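Local coordinates for SWD1-like protein (Myceliophthora thermophila, PDB 6E29), which probably serves, through its WD-repeat beta-propeller domain, as a Swd1-type subunit of the COMPASS complex that methylates histone H3, at residues T71-Y81 with V111-H121. Residues are numbered along the deposited sequence; the frame is centred on the assembly and turned at random.
Sequences TSLSWSRCGRY and VYGAELHPWNH
Tyr81 and His121 lay their rings face to face, centroids 3.9 Å apart and planes only 18° from parallel. The imidazole sits off-centre, over the CD2-CE2 side of the phenol, and His121 NE2 comes to 3.4 Å from Tyr81 CE2. On the opposite face of Tyr81 lies CG of Arg80, near the rim, while Tyr102 also meets this ring. Arg80 then carries its guanidinium on to a salt bridge with Asp95, with Tyr81 OH over one of its faces. At the edge of the His117 ring, in its plane, Trp119 N donates to ND1. His121 reaches the stack because CG stands between its backbone N and carbonyl carbon (chi1 58°); its CB, placed by the backbone, rests against Ser76 CB. With an alanine here, this face of Tyr81 would probably lose its stacking partner, the imidazole that covers CD2 and CE2. Ser76 OG, for its part, accepts the N-H of Tyr81 and so ties down the turn that leads to it.

Away from the rings, the innermost strands of two successive four-stranded propeller blades, 71-75 and 113-117, run nearly parallel, 5.8 Å apart. This is the WD40 layout, but no backbone-to-backbone ladder links them here; serine hydroxyls do the bridging. Ser72 OG accepts the N-H of Ala114 (2.9 Å) and donates to a water that in turn donates to Ala114 O. Two residues on, Ser74 OG takes the N-H of Leu116 at 3.0 Å, almost straight at 169°; a second water joins this hydroxyl to Glu115 OE1. Leu116 fills in beside it, CD1 lying 3.7 Å from Ser74 O. At the other end Thr71 OG1 donates to Val111 O (2.8 Å), tilted out of the carbonyl plane, and a water spans Thr71 O and Tyr112 O.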
loop_
_atom_site.group_PDB
_atom_site.type_symbol
_atom_site.label_atom_id
_atom_site.label_comp_id
_atom_site.label_asym_id
_atom_site.label_seq_id
_atom_site.Cartn_x
_atom_site.Cartn_y
_atom_site.Cartn_z
ATOM N N THR B 71 3.395 7.796 6.157
ATOM C CA THR B 71 3.734 6.639 5.349
ATOM C C THR B 71 2.563 6.015 4.607
ATOM O O THR B 71 2.803 5.317 3.620
ATOM C CB THR B 71 4.364 5.548 6.224
ATOM O OG1 THR B 71 3.502 5.326 7.344
ATOM C CG2 THR B 71 5.759 6.007 6.751
ATOM N N SER B 72 1.312 6.235 5.031
ATOM C CA SER B 72 0.186 5.712 4.264
ATOM C C SER B 72 -1.092 6.452 4.592
ATOM O O SER B 72 -1.211 7.132 5.625
ATOM C CB SER B 72 -0.037 4.201 4.477
ATOM O OG SER B 72 -0.599 3.938 5.762
ATOM N N LEU B 73 -2.014 6.363 3.634
ATOM C CA LEU B 73 -3.334 6.973 3.709
ATOM C C LEU B 73 -4.328 6.008 3.120
ATOM O O LEU B 73 -4.081 5.462 2.049
ATOM C CB LEU B 73 -3.423 8.273 2.878
ATOM C CG LEU B 73 -2.447 9.353 3.261
ATOM C CD1 LEU B 73 -2.258 10.324 2.048
ATOM C CD2 LEU B 73 -2.974 10.128 4.508
ATOM N N SER B 74 -5.467 5.857 3.788
ATOM C CA SER B 74 -6.483 4.894 3.406
ATOM C C SER B 74 -7.847 5.486 3.702
ATOM O O SER B 74 -8.120 5.860 4.849
ATOM C CB SER B 74 -6.272 3.591 4.208
ATOM O OG SER B 74 -7.314 2.665 4.011
ATOM N N TRP B 75 -8.696 5.548 2.689
ATOM C CA TRP B 75 -9.993 6.195 2.803
ATOM C C TRP B 75 -11.071 5.166 3.080
ATOM O O TRP B 75 -10.998 4.042 2.597
ATOM C CB TRP B 75 -10.375 6.911 1.522
ATOM C CG TRP B 75 -9.622 8.163 1.161
ATOM C CD1 TRP B 75 -8.384 8.249 0.509
ATOM C CD2 TRP B 75 -10.083 9.511 1.326
ATOM N NE1 TRP B 75 -8.076 9.577 0.287
ATOM C CE2 TRP B 75 -9.095 10.367 0.780
ATOM C CE3 TRP B 75 -11.225 10.082 1.915
ATOM C CZ2 TRP B 75 -9.217 11.765 0.798
ATOM C CZ3 TRP B 75 -11.357 11.483 1.909
ATOM C CH2 TRP B 75 -10.355 12.304 1.368
ATOM N N SER B 76 -12.101 5.586 3.808
ATOM C CA SER B 76 -13.252 4.722 4.039
ATOM C C SER B 76 -14.081 4.638 2.759
ATOM O O SER B 76 -13.968 5.486 1.872
ATOM C CB SER B 76 -14.123 5.251 5.187
ATOM O OG SER B 76 -14.758 6.481 4.833
ATOM N N ARG B 77 -14.951 3.619 2.683
ATOM C CA ARG B 77 -15.763 3.429 1.477
ATOM C C ARG B 77 -16.579 4.676 1.167
ATOM O O ARG B 77 -16.769 5.041 -0.002
ATOM C CB ARG B 77 -16.680 2.214 1.656
ATOM C CG ARG B 77 -17.539 1.819 0.418
ATOM C CD ARG B 77 -16.839 2.135 -0.925
ATOM N NE ARG B 77 -17.220 1.286 -2.062
ATOM C CZ ARG B 77 -17.395 1.748 -3.303
ATOM N NH1 ARG B 77 -17.243 3.045 -3.553
ATOM N NH2 ARG B 77 -17.728 0.925 -4.298
ATOM N N CYS B 78 -16.997 5.380 2.211
ATOM C CA CYS B 78 -17.950 6.470 2.131
ATOM C C CYS B 78 -17.276 7.822 1.943
ATOM O O CYS B 78 -17.971 8.832 1.763
ATOM C CB CYS B 78 -18.823 6.482 3.414
ATOM S SG CYS B 78 -17.867 6.526 4.964
ATOM N N GLY B 79 -15.948 7.874 1.991
ATOM C CA GLY B 79 -15.233 9.134 1.952
ATOM C C GLY B 79 -15.270 9.956 3.231
ATOM O O GLY B 79 -14.631 11.027 3.280
ATOM N N ARG B 80 -15.952 9.487 4.281
ATOM C CA ARG B 80 -16.059 10.311 5.475
ATOM C C ARG B 80 -14.839 10.197 6.387
ATOM O O ARG B 80 -14.523 11.166 7.103
ATOM C CB ARG B 80 -17.321 9.969 6.236
ATOM C CG ARG B 80 -17.455 10.808 7.422
ATOM C CD ARG B 80 -18.710 10.466 8.180
ATOM N NE ARG B 80 -18.795 11.239 9.396
ATOM C CZ ARG B 80 -19.844 11.194 10.214
ATOM N NH1 ARG B 80 -20.866 10.391 9.919
ATOM N NH2 ARG B 80 -19.866 11.941 11.316
ATOM N N TYR B 81 -14.112 9.074 6.334
ATOM C CA TYR B 81 -13.031 8.767 7.257
ATOM C C TYR B 81 -11.733 8.510 6.499
ATOM O O TYR B 81 -11.746 8.040 5.368
ATOM C CB TYR B 81 -13.367 7.519 8.123
ATOM C CG TYR B 81 -14.664 7.726 8.921
ATOM C CD1 TYR B 81 -14.647 8.438 10.098
ATOM C CD2 TYR B 81 -15.876 7.190 8.478
ATOM C CE1 TYR B 81 -15.829 8.638 10.840
ATOM C CE2 TYR B 81 -17.078 7.385 9.212
ATOM C CZ TYR B 81 -17.030 8.100 10.388
ATOM O OH TYR B 81 -18.175 8.307 11.118
ATOM N N VAL B 111 5.315 2.651 11.224
ATOM C CA VAL B 111 4.264 1.951 10.495
ATOM C C VAL B 111 4.629 1.981 9.016
ATOM O O VAL B 111 4.754 3.062 8.428
ATOM C CB VAL B 111 2.879 2.576 10.764
ATOM C CG1 VAL B 111 1.750 1.726 10.157
ATOM C CG2 VAL B 111 2.627 2.795 12.307
ATOM N N TYR B 112 4.882 0.804 8.422
ATOM C CA TYR B 112 5.047 0.746 6.965
ATOM C C TYR B 112 3.777 1.233 6.255
ATOM O O TYR B 112 3.832 1.914 5.232
ATOM C CB TYR B 112 5.329 -0.687 6.519
ATOM C CG TYR B 112 6.713 -1.265 6.755
ATOM C CD1 TYR B 112 7.855 -0.679 6.186
ATOM C CD2 TYR B 112 6.853 -2.487 7.446
ATOM C CE1 TYR B 112 9.103 -1.260 6.343
ATOM C CE2 TYR B 112 8.093 -3.062 7.622
ATOM C CZ TYR B 112 9.209 -2.457 7.051
ATOM O OH TYR B 112 10.445 -3.010 7.222
ATOM N N GLY B 113 2.619 0.833 6.754
ATOM C CA GLY B 113 1.372 1.251 6.173
ATOM C C GLY B 113 0.219 0.616 6.913
ATOM O O GLY B 113 0.340 -0.444 7.561
ATOM N N ALA B 114 -0.914 1.289 6.886
ATOM C CA ALA B 114 -2.126 0.776 7.526
ATOM C C ALA B 114 -3.304 0.919 6.566
ATOM O O ALA B 114 -3.436 1.940 5.882
ATOM C CB ALA B 114 -2.434 1.498 8.870
ATOM N N GLU B 115 -4.143 -0.125 6.494
ATOM C CA GLU B 115 -5.249 -0.174 5.545
ATOM C C GLU B 115 -6.551 -0.374 6.287
ATOM O O GLU B 115 -6.626 -1.216 7.189
ATOM C CB GLU B 115 -5.119 -1.305 4.545
ATOM C CG GLU B 115 -4.082 -1.034 3.465
ATOM C CD GLU B 115 -4.642 -0.148 2.371
ATOM O OE1 GLU B 115 -5.638 -0.561 1.746
ATOM O OE2 GLU B 115 -4.110 0.971 2.159
ATOM N N LEU B 116 -7.579 0.362 5.883
ATOM C CA LEU B 116 -8.914 0.176 6.481
ATOM C C LEU B 116 -9.616 -1.047 5.898
ATOM O O LEU B 116 -9.463 -1.390 4.723
ATOM C CB LEU B 116 -9.778 1.416 6.250
ATOM C CG LEU B 116 -9.631 2.572 7.223
ATOM C CD1 LEU B 116 -10.551 3.754 6.749
ATOM C CD2 LEU B 116 -9.993 2.163 8.663
ATOM N N HIS B 117 -10.357 -1.752 6.752
ATOM C CA HIS B 117 -11.210 -2.826 6.255
ATOM C C HIS B 117 -12.143 -2.249 5.186
ATOM O O HIS B 117 -12.746 -1.193 5.416
ATOM C CB HIS B 117 -12.019 -3.425 7.413
ATOM C CG HIS B 117 -12.771 -4.667 7.051
ATOM N ND1 HIS B 117 -13.894 -4.641 6.246
ATOM C CD2 HIS B 117 -12.599 -5.960 7.425
ATOM C CE1 HIS B 117 -14.367 -5.869 6.121
ATOM N NE2 HIS B 117 -13.600 -6.690 6.827
ATOM N N PRO B 118 -12.284 -2.891 4.018
ATOM C CA PRO B 118 -13.014 -2.242 2.908
ATOM C C PRO B 118 -14.484 -2.007 3.168
ATOM O O PRO B 118 -15.119 -1.276 2.393
ATOM C CB PRO B 118 -12.836 -3.221 1.749
ATOM C CG PRO B 118 -11.650 -4.078 2.157
ATOM C CD PRO B 118 -11.708 -4.194 3.615
ATOM N N TRP B 119 -15.067 -2.626 4.195
ATOM C CA TRP B 119 -16.478 -2.403 4.492
ATOM C C TRP B 119 -16.722 -1.880 5.897
ATOM O O TRP B 119 -17.872 -1.844 6.330
ATOM C CB TRP B 119 -17.283 -3.688 4.305
ATOM C CG TRP B 119 -17.296 -4.267 2.912
ATOM C CD1 TRP B 119 -16.293 -4.985 2.303
ATOM C CD2 TRP B 119 -18.386 -4.240 1.987
ATOM N NE1 TRP B 119 -16.696 -5.397 1.057
ATOM C CE2 TRP B 119 -17.968 -4.937 0.828
ATOM C CE3 TRP B 119 -19.668 -3.667 2.010
ATOM C CZ2 TRP B 119 -18.798 -5.106 -0.291
ATOM C CZ3 TRP B 119 -20.501 -3.843 0.896
ATOM C CH2 TRP B 119 -20.053 -4.551 -0.243
ATOM N N ASN B 120 -15.688 -1.501 6.640
ATOM C CA ASN B 120 -15.877 -1.242 8.066
ATOM C C ASN B 120 -14.743 -0.324 8.502
ATOM O O ASN B 120 -13.628 -0.805 8.717
ATOM C CB ASN B 120 -15.891 -2.584 8.840
ATOM C CG ASN B 120 -15.635 -2.441 10.338
ATOM O OD1 ASN B 120 -15.832 -1.382 10.923
ATOM N ND2 ASN B 120 -15.199 -3.543 10.970
ATOM N N HIS B 121 -15.019 0.984 8.647
ATOM C CA HIS B 121 -13.916 1.867 9.020
ATOM C C HIS B 121 -13.440 1.669 10.460
ATOM O O HIS B 121 -12.472 2.317 10.863
ATOM C CB HIS B 121 -14.286 3.333 8.787
ATOM C CG HIS B 121 -15.505 3.766 9.527
ATOM N ND1 HIS B 121 -16.767 3.676 8.986
ATOM C CD2 HIS B 121 -15.662 4.284 10.767
ATOM C CE1 HIS B 121 -17.651 4.125 9.861
ATOM N NE2 HIS B 121 -17.007 4.498 10.951
HETATM O O HOH W 1 2.215 2.217 2.952
HETATM O O HOH W 2 -3.122 4.590 6.557
HETATM O O HOH W 3 -7.794 1.465 1.449
#